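Local coordinates for protein peptidoglycan glycosyltransferase (Burkholderia ambifaria, PDB 5UY7) that belongs to the bacterial penicillin-binding proteins and carries a domain of the serine beta-lactamase-like fold, at residues A[455-460]-A[530-535]; A[238-243]-A[259-264]. One frame throughout, in Å; residues are numbered along the deposited sequence.

Contact 1 of 2, residues A[455-460]-A[530-535]; sequences GYRVGG and PPNMPI. With SO4 (sulfate ion), chain F.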
loop_
_atom_site.group_PDB
_atom_site.type_symbol
_atom_site.label_atom_id
_atom_site.label_comp_id
_atom_site.label_asym_id
_atom_site.label_seq_id
_atom_site.Cartn_x
_atom_site.Cartn_y
_atom_site.Cartn_z
ATOM N N GLY A 455 8.782 1.816 19.106
ATOM C CA GLY A 455 8.813 3.221 19.452
ATOM C C GLY A 455 7.907 4.123 18.636
ATOM O O GLY A 455 7.751 5.297 18.996
ATOM N N TYR A 456 7.315 3.630 17.552
ATOM C CA TYR A 456 6.537 4.489 16.664
ATOM C C TYR A 456 5.237 3.817 16.271
ATOM O O TYR A 456 5.232 2.647 15.881
ATOM C CB TYR A 456 7.325 4.828 15.394
ATOM C CG TYR A 456 8.540 5.665 15.669
ATOM C CD1 TYR A 456 8.444 7.049 15.742
ATOM C CD2 TYR A 456 9.779 5.077 15.889
ATOM C CE1 TYR A 456 9.543 7.820 16.003
ATOM C CE2 TYR A 456 10.900 5.847 16.162
ATOM C CZ TYR A 456 10.773 7.222 16.212
ATOM O OH TYR A 456 11.876 7.999 16.472
ATOM N N ARG A 457 4.147 4.575 16.325
ATOM C CA ARG A 457 2.914 4.125 15.700
ATOM C C ARG A 457 3.057 4.165 14.189
ATOM O O ARG A 457 3.377 5.216 13.625
ATOM C CB ARG A 457 1.755 5.011 16.139
ATOM C CG ARG A 457 1.463 4.881 17.627
ATOM C CD ARG A 457 0.487 5.945 18.076
ATOM N NE ARG A 457 -0.734 5.934 17.271
ATOM C CZ ARG A 457 -1.683 6.857 17.379
ATOM N NH1 ARG A 457 -1.554 7.843 18.255
ATOM N NH2 ARG A 457 -2.761 6.796 16.593
ATOM N N VAL A 458 2.818 3.026 13.533
ATOM C CA VAL A 458 2.894 2.918 12.079
ATOM C C VAL A 458 1.709 2.093 11.593
ATOM O O VAL A 458 0.991 1.470 12.376
ATOM C CB VAL A 458 4.217 2.286 11.595
ATOM C CG1 VAL A 458 5.425 3.034 12.166
ATOM C CG2 VAL A 458 4.252 0.790 11.937
ATOM N N GLY A 459 1.511 2.088 10.277
ATOM C CA GLY A 459 0.503 1.215 9.702
ATOM C C GLY A 459 0.790 1.016 8.234
ATOM O O GLY A 459 1.480 1.824 7.603
ATOM N N GLY A 460 0.247 -0.067 7.693
ATOM C CA GLY A 460 0.458 -0.377 6.291
ATOM C C GLY A 460 -0.134 -1.732 5.958
ATOM O O GLY A 460 -0.841 -2.336 6.769
ATOM N N PRO A 530 10.153 12.309 17.262
ATOM C CA PRO A 530 10.091 11.756 18.609
ATOM C C PRO A 530 9.303 10.460 18.608
ATOM O O PRO A 530 8.255 10.368 17.952
ATOM C CB PRO A 530 9.367 12.848 19.416
ATOM C CG PRO A 530 9.358 14.066 18.535
ATOM C CD PRO A 530 9.383 13.556 17.133
ATOM N N PRO A 531 9.788 9.439 19.312
ATOM C CA PRO A 531 8.984 8.229 19.506
ATOM C C PRO A 531 7.632 8.590 20.093
ATOM O O PRO A 531 7.515 9.505 20.914
ATOM C CB PRO A 531 9.821 7.399 20.485
ATOM C CG PRO A 531 11.229 7.881 20.268
ATOM C CD PRO A 531 11.096 9.347 19.984
ATOM N N ASN A 532 6.595 7.875 19.655
ATOM C CA ASN A 532 5.258 8.138 20.170
ATOM C C ASN A 532 4.540 6.857 20.575
ATOM O O ASN A 532 3.307 6.853 20.712
ATOM C CB ASN A 532 4.426 8.953 19.171
ATOM C CG ASN A 532 4.013 8.161 17.950
ATOM O OD1 ASN A 532 4.561 7.104 17.662
ATOM N ND2 ASN A 532 3.029 8.688 17.211
ATOM N N MET A 533 5.287 5.787 20.845
ATOM C CA MET A 533 4.710 4.538 21.313
ATOM C C MET A 533 5.698 3.939 22.308
ATOM O O MET A 533 6.908 3.904 22.022
ATOM C CB MET A 533 4.488 3.601 20.126
ATOM C CG MET A 533 3.732 2.327 20.390
ATOM S SD MET A 533 3.605 1.443 18.819
ATOM C CE MET A 533 1.842 1.144 18.728
ATOM N N PRO A 534 5.241 3.468 23.463
ATOM C CA PRO A 534 6.162 2.837 24.413
ATOM C C PRO A 534 6.720 1.538 23.855
ATOM O O PRO A 534 6.135 0.900 22.977
ATOM C CB PRO A 534 5.292 2.579 25.649
ATOM C CG PRO A 534 4.105 3.470 25.486
ATOM C CD PRO A 534 3.879 3.579 24.008
ATOM N N ILE A 535 7.876 1.152 24.387
ATOM C CA ILE A 535 8.503 -0.117 24.039
ATOM C C ILE A 535 7.994 -1.223 24.954
ATOM O O ILE A 535 6.830 -1.617 24.885
ATOM C CB ILE A 535 10.034 -0.023 24.120
ATOM C CG1 ILE A 535 10.559 1.087 23.209
ATOM C CG2 ILE A 535 10.663 -1.360 23.763
ATOM C CD1 ILE A 535 10.652 0.703 21.751
HETATM S S SO4 F . 9.450 4.032 26.936
HETATM O O1 SO4 F . 9.737 5.452 26.742
HETATM O O2 SO4 F . 8.199 3.882 27.677
HETATM O O3 SO4 F . 10.537 3.417 27.695
HETATM O O4 SO4 F . 9.331 3.371 25.638
HETATM O O HOH W 1 6.891 0.215 20.310
HETATM O O HOH W 2 0.699 8.175 20.446
#
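Two successive backbone N-H groups, those of Asn532 and Met533, converge on a single carbonyl, that of Gly455. Here the end of the modelled chain crosses the approach to strand 459-466, an outermost strand of the antiparallel sheet in this beta-lactamase-like fold. Asn532 N lies 2.9 Å from Gly455 O, nearly in line with the C=O bond; Met533 N adds a weak bond at 3.1 Å. Gly455 also offers its alpha carbon, with CA 3.3 Å from Met533 O in a CA-H...O contact.

The Asn532 side chain adds a third hydrogen bond. Its CG sits between the backbone N and the carbonyl carbon (chi1 71°), and Asn532 OD1 accepts a nearly straight bond from Arg457 N at 2.9 Å. Because ND2 donates to Met487 O, both ends of the amide are held and its rotation is fixed. Beside it, Pro531 CA rests over one face of the Tyr456 ring, 4.0 Å from the centroid, a CH-pi contact, while the phenol OH bonds to Val529 O. Arg457 NH2 forms a salt bridge with Glu439, NH1 one with a sulfate ion, and a water links NH1 to Asn532 O. Nearer the last modelled residue, a second water joins Gly455 N to Pro534 O, and Ile535 N donates to another sulfate, probably from the crystallisation liquor. Met533 reaches across Arg457, with Met533 CE 3.9 Å from Arg457 CG.

Contact 2 of 2, residues A[238-243]-A[259-264]; sequences LVNYPT and NRILTD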
loop_
_atom_site.group_PDB
_atom_site.type_symbol
_atom_site.label_atom_id
_atom_site.label_comp_id
_atom_site.label_asym_id
_atom_site.label_seq_id
_atom_site.Cartn_x
_atom_site.Cartn_y
_atom_site.Cartn_z
ATOM N N LEU A 238 14.974 6.242 -3.440
ATOM C CA LEU A 238 14.470 5.424 -4.538
ATOM C C LEU A 238 15.594 4.459 -4.881
ATOM O O LEU A 238 16.613 4.888 -5.427
ATOM C CB LEU A 238 14.094 6.310 -5.728
ATOM C CG LEU A 238 13.425 5.740 -6.979
ATOM C CD1 LEU A 238 11.959 5.517 -6.729
ATOM C CD2 LEU A 238 13.612 6.704 -8.143
ATOM N N VAL A 239 15.448 3.183 -4.511
ATOM C CA VAL A 239 16.543 2.220 -4.596
ATOM C C VAL A 239 16.074 0.956 -5.300
ATOM O O VAL A 239 15.044 0.383 -4.934
ATOM C CB VAL A 239 17.098 1.861 -3.202
ATOM C CG1 VAL A 239 18.248 0.847 -3.334
ATOM C CG2 VAL A 239 17.587 3.101 -2.497
ATOM N N ASN A 240 16.838 0.520 -6.296
ATOM C CA ASN A 240 16.741 -0.819 -6.857
ATOM C C ASN A 240 17.987 -1.586 -6.452
ATOM O O ASN A 240 19.100 -1.064 -6.590
ATOM C CB ASN A 240 16.634 -0.781 -8.380
ATOM C CG ASN A 240 15.363 -0.121 -8.854
ATOM O OD1 ASN A 240 14.304 -0.740 -8.854
ATOM N ND2 ASN A 240 15.460 1.140 -9.263
ATOM N N TYR A 241 17.810 -2.810 -5.956
ATOM C CA TYR A 241 18.945 -3.676 -5.646
ATOM C C TYR A 241 18.724 -5.063 -6.230
ATOM O O TYR A 241 17.752 -5.746 -5.847
ATOM C CB TYR A 241 19.197 -3.768 -4.139
ATOM C CG TYR A 241 20.560 -4.355 -3.884
ATOM C CD1 TYR A 241 21.693 -3.552 -3.915
ATOM C CD2 TYR A 241 20.726 -5.718 -3.694
ATOM C CE1 TYR A 241 22.952 -4.082 -3.723
ATOM C CE2 TYR A 241 21.980 -6.259 -3.508
ATOM C CZ TYR A 241 23.093 -5.436 -3.517
ATOM O OH TYR A 241 24.343 -5.971 -3.332
ATOM N N PRO A 242 19.592 -5.538 -7.137
ATOM C CA PRO A 242 20.734 -4.788 -7.676
ATOM C C PRO A 242 20.309 -3.709 -8.675
ATOM O O PRO A 242 19.133 -3.614 -9.020
ATOM C CB PRO A 242 21.577 -5.867 -8.379
ATOM C CG PRO A 242 20.977 -7.188 -7.980
ATOM C CD PRO A 242 19.545 -6.913 -7.653
ATOM N N THR A 243 21.265 -2.904 -9.140
ATOM C CA THR A 243 20.934 -1.838 -10.077
ATOM C C THR A 243 20.722 -2.338 -11.501
ATOM O O THR A 243 20.059 -1.655 -12.288
ATOM C CB THR A 243 22.039 -0.783 -10.083
ATOM O OG1 THR A 243 23.272 -1.425 -10.409
ATOM C CG2 THR A 243 22.164 -0.123 -8.721
ATOM N N ASN A 259 14.563 1.136 -14.585
ATOM C CA ASN A 259 14.251 1.427 -13.188
ATOM C C ASN A 259 13.029 0.594 -12.814
ATOM O O ASN A 259 11.887 0.994 -13.057
ATOM C CB ASN A 259 14.017 2.922 -12.990
ATOM C CG ASN A 259 13.981 3.319 -11.525
ATOM O OD1 ASN A 259 13.372 2.642 -10.703
ATOM N ND2 ASN A 259 14.646 4.422 -11.196
ATOM N N ARG A 260 13.275 -0.577 -12.215
ATOM C CA ARG A 260 12.207 -1.553 -11.998
ATOM C C ARG A 260 11.094 -1.016 -11.103
ATOM O O ARG A 260 9.939 -1.436 -11.239
ATOM C CB ARG A 260 12.785 -2.839 -11.411
ATOM C CG ARG A 260 13.804 -3.507 -12.321
ATOM C CD ARG A 260 14.233 -4.867 -11.802
ATOM N NE ARG A 260 14.891 -4.796 -10.498
ATOM C CZ ARG A 260 16.166 -4.463 -10.311
ATOM N NH1 ARG A 260 16.935 -4.144 -11.344
ATOM N NH2 ARG A 260 16.673 -4.438 -9.087
ATOM N N ILE A 261 11.412 -0.103 -10.180
ATOM C CA ILE A 261 10.376 0.516 -9.356
ATOM C C ILE A 261 9.305 1.149 -10.226
ATOM O O ILE A 261 8.116 1.141 -9.878
ATOM C CB ILE A 261 10.992 1.563 -8.404
ATOM C CG1 ILE A 261 11.888 0.895 -7.372
ATOM C CG2 ILE A 261 9.889 2.371 -7.716
ATOM C CD1 ILE A 261 12.489 1.867 -6.372
ATOM N N LEU A 262 9.699 1.690 -11.378
ATOM C CA LEU A 262 8.774 2.352 -12.283
ATOM C C LEU A 262 8.306 1.465 -13.430
ATOM O O LEU A 262 7.217 1.692 -13.970
ATOM C CB LEU A 262 9.432 3.604 -12.869
ATOM C CG LEU A 262 9.626 4.722 -11.847
ATOM C CD1 LEU A 262 10.976 5.379 -12.036
ATOM C CD2 LEU A 262 8.501 5.737 -11.991
ATOM N N THR A 263 9.087 0.460 -13.813
ATOM C CA THR A 263 8.769 -0.289 -15.025
ATOM C C THR A 263 8.125 -1.640 -14.760
ATOM O O THR A 263 7.368 -2.124 -15.607
ATOM C CB THR A 263 10.029 -0.493 -15.876
ATOM O OG1 THR A 263 10.988 -1.274 -15.151
ATOM C CG2 THR A 263 10.649 0.851 -16.243
ATOM N N ASP A 264 8.385 -2.261 -13.616
ATOM C CA ASP A 264 7.881 -3.604 -13.359
ATOM C C ASP A 264 6.498 -3.551 -12.722
ATOM O O ASP A 264 6.283 -2.844 -11.729
ATOM C CB ASP A 264 8.856 -4.380 -12.475
ATOM C CG ASP A 264 10.121 -4.787 -13.224
ATOM O OD1 ASP A 264 10.327 -4.309 -14.363
ATOM O OD2 ASP A 264 10.902 -5.589 -12.682
#
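Leu238 meets Ile261 through methyl groups: CD1 of Leu238 lies 3.7 Å from CD1 of Ile261, with the two side chains inclined to each other. The other branch of the leucine, Leu238 CD2, lies 3.9 Å from Asn259 ND2. At Val239 the backbone makes the contact, Val239 O standing 3.3 Å from Ile261 CD1, while its side chain points away from the short helix 260-263.

Asn240 illustrates how one amide can tie a strand to a helix start. Its CB points toward the helix; chi1 of -65° puts CG anti to the carbonyl carbon, and chi2 turns the amide so that both its ends meet the helix start. Asn240 OD1 accepts from Ile261 N at 3.2 Å, the donor lying in the carbonyl plane on a lone pair. Asn240 ND2 donates to OD1 of Asn259, the N-cap residue, at 2.9 Å; it approaches from above that carbonyl's plane, the two amides being turned 80° against each other. Both polar atoms of Asn240 are thus used, which fixes the orientation of its amide. Asn240 CB meanwhile lies over one face of the Arg260 guanidinium, 3.7 Å from Arg260 NH2.

Past Tyr241, a cis peptide bond leads into Pro242, whose carbonyl O meets the edge of the Arg260 guanidinium. Arg260 NH2 gives Pro242 O a short, straight bond of 2.6 Å (168° at the hydrogen) within the planes of both groups, and NH1 adds a weak one.

The short helix packs against the sheet beside its outermost strand: strand 235-241 pairs with strand 222-229, helix 201-217 covers the Val239 side, and Ile261 wedges between strand 222-229 and Phe391 of helix 390-401.

How the contacts relate
Contact 2 sits on outermost strand 235-241 of the five-stranded antiparallel sheet, contact 1 on the lead-in to the other outermost strand, 459-466; the centres of contacts 1 and 2 are 29 Å apart. Both are partly buried, but contact 1 is the more superficial: four of its eight touching residues are exposed, against one of nine in contact 2. The chemistry follows the place. In contact 1 an irregular segment after helix 509-526 is held by backbone bonds, one of them weak, an asparagine side chain, waters and proline packing. In contact 2 side-chain amides and a guanidinium join strand to short helix, beside an apolar patch that continues into the sheet. The two contacts do not touch.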